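Local coordinates for mannitol dehydrogenase (Pseudomonas fluorescens, PDB 1LJ8), which probably catalyses the NAD-dependent interconversion of mannitol and fructose, and holds an NAD molecule in this crystal form, at residues L192-A197 with Y291-I296; E399-A404 with V466-R471. All coordinates share one frame; numbering follows the deposited sequence.

Contact 1: L192-A197 with Y291-I296; sequences LPHNGA and YEEMKI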
loop_
_atom_site.group_PDB
_atom_site.type_symbol
_atom_site.label_atom_id
_atom_site.label_comp_id
_atom_site.label_asym_id
_atom_site.label_seq_id
_atom_site.Cartn_x
_atom_site.Cartn_y
_atom_site.Cartn_z
ATOM N N LEU A 192 5.611 -4.271 -0.076
ATOM C CA LEU A 192 6.545 -5.014 -0.935
ATOM C C LEU A 192 7.195 -5.955 0.062
ATOM O O LEU A 192 7.476 -5.554 1.184
ATOM C CB LEU A 192 7.632 -4.106 -1.549
ATOM C CG LEU A 192 7.122 -3.354 -2.797
ATOM C CD1 LEU A 192 6.372 -2.074 -2.364
ATOM C CD2 LEU A 192 8.332 -2.968 -3.697
ATOM N N PRO A 193 7.478 -7.192 -0.344
ATOM C CA PRO A 193 8.101 -8.132 0.599
ATOM C C PRO A 193 9.342 -7.582 1.346
ATOM O O PRO A 193 9.482 -7.735 2.576
ATOM C CB PRO A 193 8.422 -9.317 -0.302
ATOM C CG PRO A 193 7.258 -9.346 -1.249
ATOM C CD PRO A 193 7.056 -7.875 -1.586
ATOM N N HIS A 194 10.284 -7.016 0.600
ATOM C CA HIS A 194 11.470 -6.430 1.209
ATOM C C HIS A 194 11.417 -4.954 0.760
ATOM O O HIS A 194 12.198 -4.530 -0.091
ATOM C CB HIS A 194 12.759 -7.078 0.655
ATOM C CG HIS A 194 12.880 -8.551 0.946
ATOM N ND1 HIS A 194 13.915 -9.321 0.445
ATOM C CD2 HIS A 194 12.053 -9.408 1.603
ATOM C CE1 HIS A 194 13.709 -10.593 0.766
ATOM N NE2 HIS A 194 12.588 -10.674 1.467
ATOM N N ASN A 195 10.521 -4.174 1.356
ATOM C CA ASN A 195 10.360 -2.787 0.899
ATOM C C ASN A 195 11.589 -1.896 1.014
ATOM O O ASN A 195 11.842 -1.075 0.103
ATOM C CB ASN A 195 9.132 -2.143 1.535
ATOM C CG ASN A 195 9.044 -2.356 3.034
ATOM O OD1 ASN A 195 10.047 -2.525 3.736
ATOM N ND2 ASN A 195 7.808 -2.323 3.545
ATOM N N GLY A 196 12.367 -2.045 2.085
ATOM C CA GLY A 196 13.580 -1.245 2.179
ATOM C C GLY A 196 14.596 -1.679 1.109
ATOM O O GLY A 196 15.205 -0.831 0.464
ATOM N N ALA A 197 14.818 -2.978 0.947
ATOM C CA ALA A 197 15.793 -3.438 -0.053
ATOM C C ALA A 197 15.400 -2.993 -1.466
ATOM O O ALA A 197 16.289 -2.659 -2.284
ATOM C CB ALA A 197 15.933 -4.971 -0.022
ATOM N N TYR A 291 8.544 -11.503 8.506
ATOM C CA TYR A 291 7.253 -10.983 8.952
ATOM C C TYR A 291 6.557 -10.255 7.790
ATOM O O TYR A 291 5.376 -10.435 7.572
ATOM C CB TYR A 291 7.440 -10.009 10.104
ATOM C CG TYR A 291 8.115 -10.655 11.292
ATOM C CD1 TYR A 291 9.379 -10.240 11.716
ATOM C CD2 TYR A 291 7.491 -11.709 11.969
ATOM C CE1 TYR A 291 10.009 -10.874 12.811
ATOM C CE2 TYR A 291 8.101 -12.344 13.034
ATOM C CZ TYR A 291 9.360 -11.923 13.456
ATOM O OH TYR A 291 9.967 -12.598 14.509
ATOM N N GLU A 292 7.305 -9.439 7.042
ATOM C CA GLU A 292 6.685 -8.737 5.899
ATOM C C GLU A 292 6.339 -9.772 4.813
ATOM O O GLU A 292 5.303 -9.666 4.154
ATOM C CB GLU A 292 7.621 -7.643 5.342
ATOM C CG GLU A 292 6.987 -6.802 4.174
ATOM C CD GLU A 292 5.667 -6.043 4.526
ATOM O OE1 GLU A 292 5.183 -5.250 3.665
ATOM O OE2 GLU A 292 5.102 -6.201 5.635
ATOM N N GLU A 293 7.190 -10.784 4.613
ATOM C CA GLU A 293 6.879 -11.822 3.600
ATOM C C GLU A 293 5.570 -12.514 3.973
ATOM O O GLU A 293 4.719 -12.797 3.103
ATOM C CB GLU A 293 8.009 -12.879 3.525
ATOM C CG GLU A 293 9.235 -12.369 2.792
ATOM C CD GLU A 293 10.489 -13.208 3.044
ATOM O OE1 GLU A 293 10.362 -14.309 3.632
ATOM O OE2 GLU A 293 11.594 -12.741 2.649
HETATM N N MSE A 294 5.444 -12.812 5.260
HETATM C CA MSE A 294 4.257 -13.450 5.818
HETATM C C MSE A 294 2.975 -12.637 5.608
HETATM O O MSE A 294 1.923 -13.149 5.168
HETATM C CB MSE A 294 4.423 -13.647 7.332
HETATM C CG MSE A 294 3.184 -14.184 7.998
HETATM SE SE MSE A 294 3.289 -13.923 9.981
HETATM C CE MSE A 294 2.899 -12.024 10.077
ATOM N N LYS A 295 3.046 -11.358 5.940
ATOM C CA LYS A 295 1.857 -10.524 5.794
ATOM C C LYS A 295 1.487 -10.334 4.333
ATOM O O LYS A 295 0.306 -10.395 3.951
ATOM C CB LYS A 295 2.125 -9.170 6.445
ATOM C CG LYS A 295 0.913 -8.243 6.301
ATOM C CD LYS A 295 1.275 -7.009 5.600
ATOM C CE LYS A 295 0.078 -6.043 5.536
ATOM N NZ LYS A 295 0.080 -5.355 4.192
ATOM N N ILE A 296 2.486 -10.080 3.496
ATOM C CA ILE A 296 2.204 -9.885 2.069
ATOM C C ILE A 296 1.618 -11.185 1.460
ATOM O O ILE A 296 0.628 -11.161 0.706
ATOM C CB ILE A 296 3.486 -9.510 1.287
ATOM C CG1 ILE A 296 4.007 -8.113 1.731
ATOM C CG2 ILE A 296 3.179 -9.521 -0.225
ATOM C CD1 ILE A 296 3.094 -6.983 1.318
#
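Pro-193 lays its ring against the first turns of helix 289-313, its CG 4.2 Å from CG2 of Ile-296. The other branch of Ile-296 runs alongside the neighbouring backbone, bringing CD1 to 4.0 Å from Leu-192 N. From the helix, Glu-292 points its side chain at the backbone: CG, anti to N (chi1 -177°), meets two carbonyls at once, Pro-193 O at 3.1 Å and Leu-192 O at 3.3 Å. A bend at chi2 then carries the carboxylate past Leu-192 O, where OE1 and that carbonyl, both acceptors, do not bond.

The one hydrogen bond across the contact is at its partly exposed margin. His-194 and Glu-293 each hold CG beside their own backbone N, and the glutamate extends beyond it until the two meet tip to tip. NE2 of His-194 donates to OE2 of Glu-293 at 2.6 Å, nearly straight at 171° and in the ring plane. OE2 receives it on its anti lone pair, with carboxylate and imidazole close to coplanar; so short a bond to a carboxylate may favour a protonated imidazole.

The contact joins the Rossmann domain to the C-terminal domain beside the NAD site, since Asp-190 and Asn-191 just upstream bind NAD. His-194 occupies the N-cap position of helix 195-210, strand 227-230 packs on Glu-292 through Met-228, and helix 378-385 reaches Ile-296 through Phe-385.

Contact 2: E399-A404 with V466-R471; sequences ETERAA and VAAFER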
loop_
_atom_site.group_PDB
_atom_site.type_symbol
_atom_site.label_atom_id
_atom_site.label_comp_id
_atom_site.label_asym_id
_atom_site.label_seq_id
_atom_site.Cartn_x
_atom_site.Cartn_y
_atom_site.Cartn_z
ATOM N N GLU A 399 -0.099 -28.187 -6.884
ATOM C CA GLU A 399 -1.359 -27.796 -7.555
ATOM C C GLU A 399 -1.424 -26.280 -7.728
ATOM O O GLU A 399 -1.259 -25.571 -6.743
ATOM C CB GLU A 399 -2.547 -28.260 -6.696
ATOM C CG GLU A 399 -3.973 -27.748 -7.114
ATOM C CD GLU A 399 -4.465 -28.223 -8.516
ATOM O OE1 GLU A 399 -4.127 -27.614 -9.588
ATOM O OE2 GLU A 399 -5.213 -29.242 -8.544
ATOM N N THR A 400 -1.667 -25.788 -8.946
ATOM C CA THR A 400 -1.748 -24.319 -9.126
ATOM C C THR A 400 -3.166 -23.793 -9.291
ATOM O O THR A 400 -3.360 -22.576 -9.394
ATOM C CB THR A 400 -0.960 -23.837 -10.378
ATOM O OG1 THR A 400 -1.547 -24.382 -11.572
ATOM C CG2 THR A 400 0.526 -24.260 -10.280
ATOM N N GLU A 401 -4.141 -24.689 -9.310
ATOM C CA GLU A 401 -5.511 -24.289 -9.599
ATOM C C GLU A 401 -6.103 -23.153 -8.783
ATOM O O GLU A 401 -6.750 -22.264 -9.355
ATOM C CB GLU A 401 -6.450 -25.486 -9.505
ATOM C CG GLU A 401 -7.617 -25.341 -10.446
ATOM C CD GLU A 401 -7.393 -26.186 -11.693
ATOM O OE1 GLU A 401 -6.232 -26.628 -11.927
ATOM O OE2 GLU A 401 -8.362 -26.394 -12.426
ATOM N N ARG A 402 -5.932 -23.187 -7.459
ATOM C CA ARG A 402 -6.496 -22.099 -6.660
ATOM C C ARG A 402 -5.825 -20.781 -6.986
ATOM O O ARG A 402 -6.499 -19.741 -7.010
ATOM C CB ARG A 402 -6.342 -22.351 -5.171
ATOM C CG ARG A 402 -7.190 -23.561 -4.605
ATOM C CD ARG A 402 -6.776 -23.824 -3.155
ATOM N NE ARG A 402 -5.460 -24.470 -3.118
ATOM C CZ ARG A 402 -5.251 -25.778 -3.275
ATOM N NH1 ARG A 402 -6.262 -26.641 -3.458
ATOM N NH2 ARG A 402 -4.012 -26.235 -3.327
ATOM N N ALA A 403 -4.509 -20.799 -7.210
ATOM C CA ALA A 403 -3.806 -19.533 -7.510
ATOM C C ALA A 403 -4.117 -19.075 -8.927
ATOM O O ALA A 403 -4.215 -17.868 -9.213
ATOM C CB ALA A 403 -2.287 -19.716 -7.323
ATOM N N ALA A 404 -4.275 -20.047 -9.830
ATOM C CA ALA A 404 -4.620 -19.715 -11.217
ATOM C C ALA A 404 -5.980 -19.048 -11.266
ATOM O O ALA A 404 -6.206 -18.183 -12.107
ATOM C CB ALA A 404 -4.629 -21.025 -12.139
ATOM N N VAL A 466 -0.819 -22.733 -17.298
ATOM C CA VAL A 466 -1.645 -22.199 -18.382
ATOM C C VAL A 466 -2.967 -23.000 -18.518
ATOM O O VAL A 466 -4.028 -22.413 -18.712
ATOM C CB VAL A 466 -0.872 -22.233 -19.722
ATOM C CG1 VAL A 466 -1.827 -21.897 -20.891
ATOM C CG2 VAL A 466 0.262 -21.196 -19.675
ATOM N N ALA A 467 -2.907 -24.325 -18.390
ATOM C CA ALA A 467 -4.131 -25.146 -18.510
ATOM C C ALA A 467 -5.113 -24.813 -17.370
ATOM O O ALA A 467 -6.321 -24.712 -17.584
ATOM C CB ALA A 467 -3.769 -26.652 -18.453
ATOM N N ALA A 468 -4.574 -24.633 -16.172
ATOM C CA ALA A 468 -5.407 -24.317 -15.013
ATOM C C ALA A 468 -6.056 -22.929 -15.217
ATOM O O ALA A 468 -7.233 -22.726 -14.919
ATOM C CB ALA A 468 -4.560 -24.328 -13.732
ATOM N N PHE A 469 -5.272 -21.981 -15.703
ATOM C CA PHE A 469 -5.791 -20.636 -15.971
ATOM C C PHE A 469 -6.909 -20.689 -16.988
ATOM O O PHE A 469 -7.954 -20.075 -16.803
ATOM C CB PHE A 469 -4.660 -19.733 -16.495
ATOM C CG PHE A 469 -5.153 -18.426 -17.025
ATOM C CD1 PHE A 469 -5.418 -17.368 -16.163
ATOM C CD2 PHE A 469 -5.414 -18.282 -18.381
ATOM C CE1 PHE A 469 -5.939 -16.194 -16.629
ATOM C CE2 PHE A 469 -5.948 -17.087 -18.878
ATOM C CZ PHE A 469 -6.212 -16.032 -17.986
ATOM N N GLU A 470 -6.717 -21.448 -18.064
ATOM C CA GLU A 470 -7.747 -21.530 -19.080
ATOM C C GLU A 470 -9.033 -22.215 -18.586
ATOM O O GLU A 470 -10.129 -21.771 -18.944
ATOM C CB GLU A 470 -7.184 -22.233 -20.331
ATOM C CG GLU A 470 -6.162 -21.343 -21.061
ATOM C CD GLU A 470 -5.603 -21.976 -22.315
ATOM O OE1 GLU A 470 -5.877 -23.164 -22.573
ATOM O OE2 GLU A 470 -4.874 -21.276 -23.042
ATOM N N ARG A 471 -8.895 -23.285 -17.796
ATOM C CA ARG A 471 -10.051 -24.012 -17.203
ATOM C C ARG A 471 -10.835 -23.020 -16.311
ATOM O O ARG A 471 -12.069 -22.931 -16.358
ATOM C CB ARG A 471 -9.591 -25.139 -16.240
ATOM C CG ARG A 471 -8.969 -26.353 -16.864
ATOM C CD ARG A 471 -8.895 -27.468 -15.846
ATOM N NE ARG A 471 -7.797 -27.357 -14.873
ATOM C CZ ARG A 471 -6.550 -27.749 -15.127
ATOM N NH1 ARG A 471 -6.235 -28.251 -16.307
ATOM N NH2 ARG A 471 -5.625 -27.717 -14.180
#
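Two helices of the all-helical C-terminal domain meet here, the first turn of helix 401-413 against helix 463-488, through small alanines and a bidentate salt bridge.

The apolar part is close because methyls face each other: CB of Ala-404 lies 3.7 Å from CB of Ala-468 and equally near Phe-469 N. Ala-468 CB also touches OG1 of Thr-400. Phe-469 starts away from this interface, and its ring packs farther along helix 401-413, on Val-407, Ala-408 and Ala-411.

Among the polar contacts, Glu-399 caps the helix start: its OE1 takes the N-H of Glu-401 at 2.9 Å, from above the carboxylate plane. Its OE2 forms a salt bridge with Lys-491, which is only a long, weak ion partner of Glu-401 OE1.

The charged pair lies at the solvent-facing edge, where Arg-471 is exposed. Glu-401, bent at chi2 (101°), swings its carboxylate across to Arg-471, which grips it side-on, one nitrogen to each oxygen. Arg-471 NH2 reaches Glu-401 OE1 at 2.6 Å, and its NE reaches OE2 of the same glutamate at 2.7 Å. Both use syn lone pairs, and the two flat groups lie only 14° apart. One face of the Arg-471 guanidinium folds back over its own helix, with Ala-468 CA 3.4 Å above the plane.

Both segments of contact 1 precede those of contact 2 in the sequence. Their centres are about 26 Å apart and their nearest atoms about 12 Å, so they do not touch. The centre of contact 1 is about 11 Å from the centre of the chain, and the contact joins helix 289-313, early in the C-terminal domain, to the loop leading into helix 195-210 of the Rossmann domain. Contact 2, its centre about 27 Å from that of the chain and away from the annotated sites, pairs helices 401-413 and 463-488 within the C-terminal domain. One contact thus ties the two domains together beside the cofactor, while the other joins helices at the far end of the second domain.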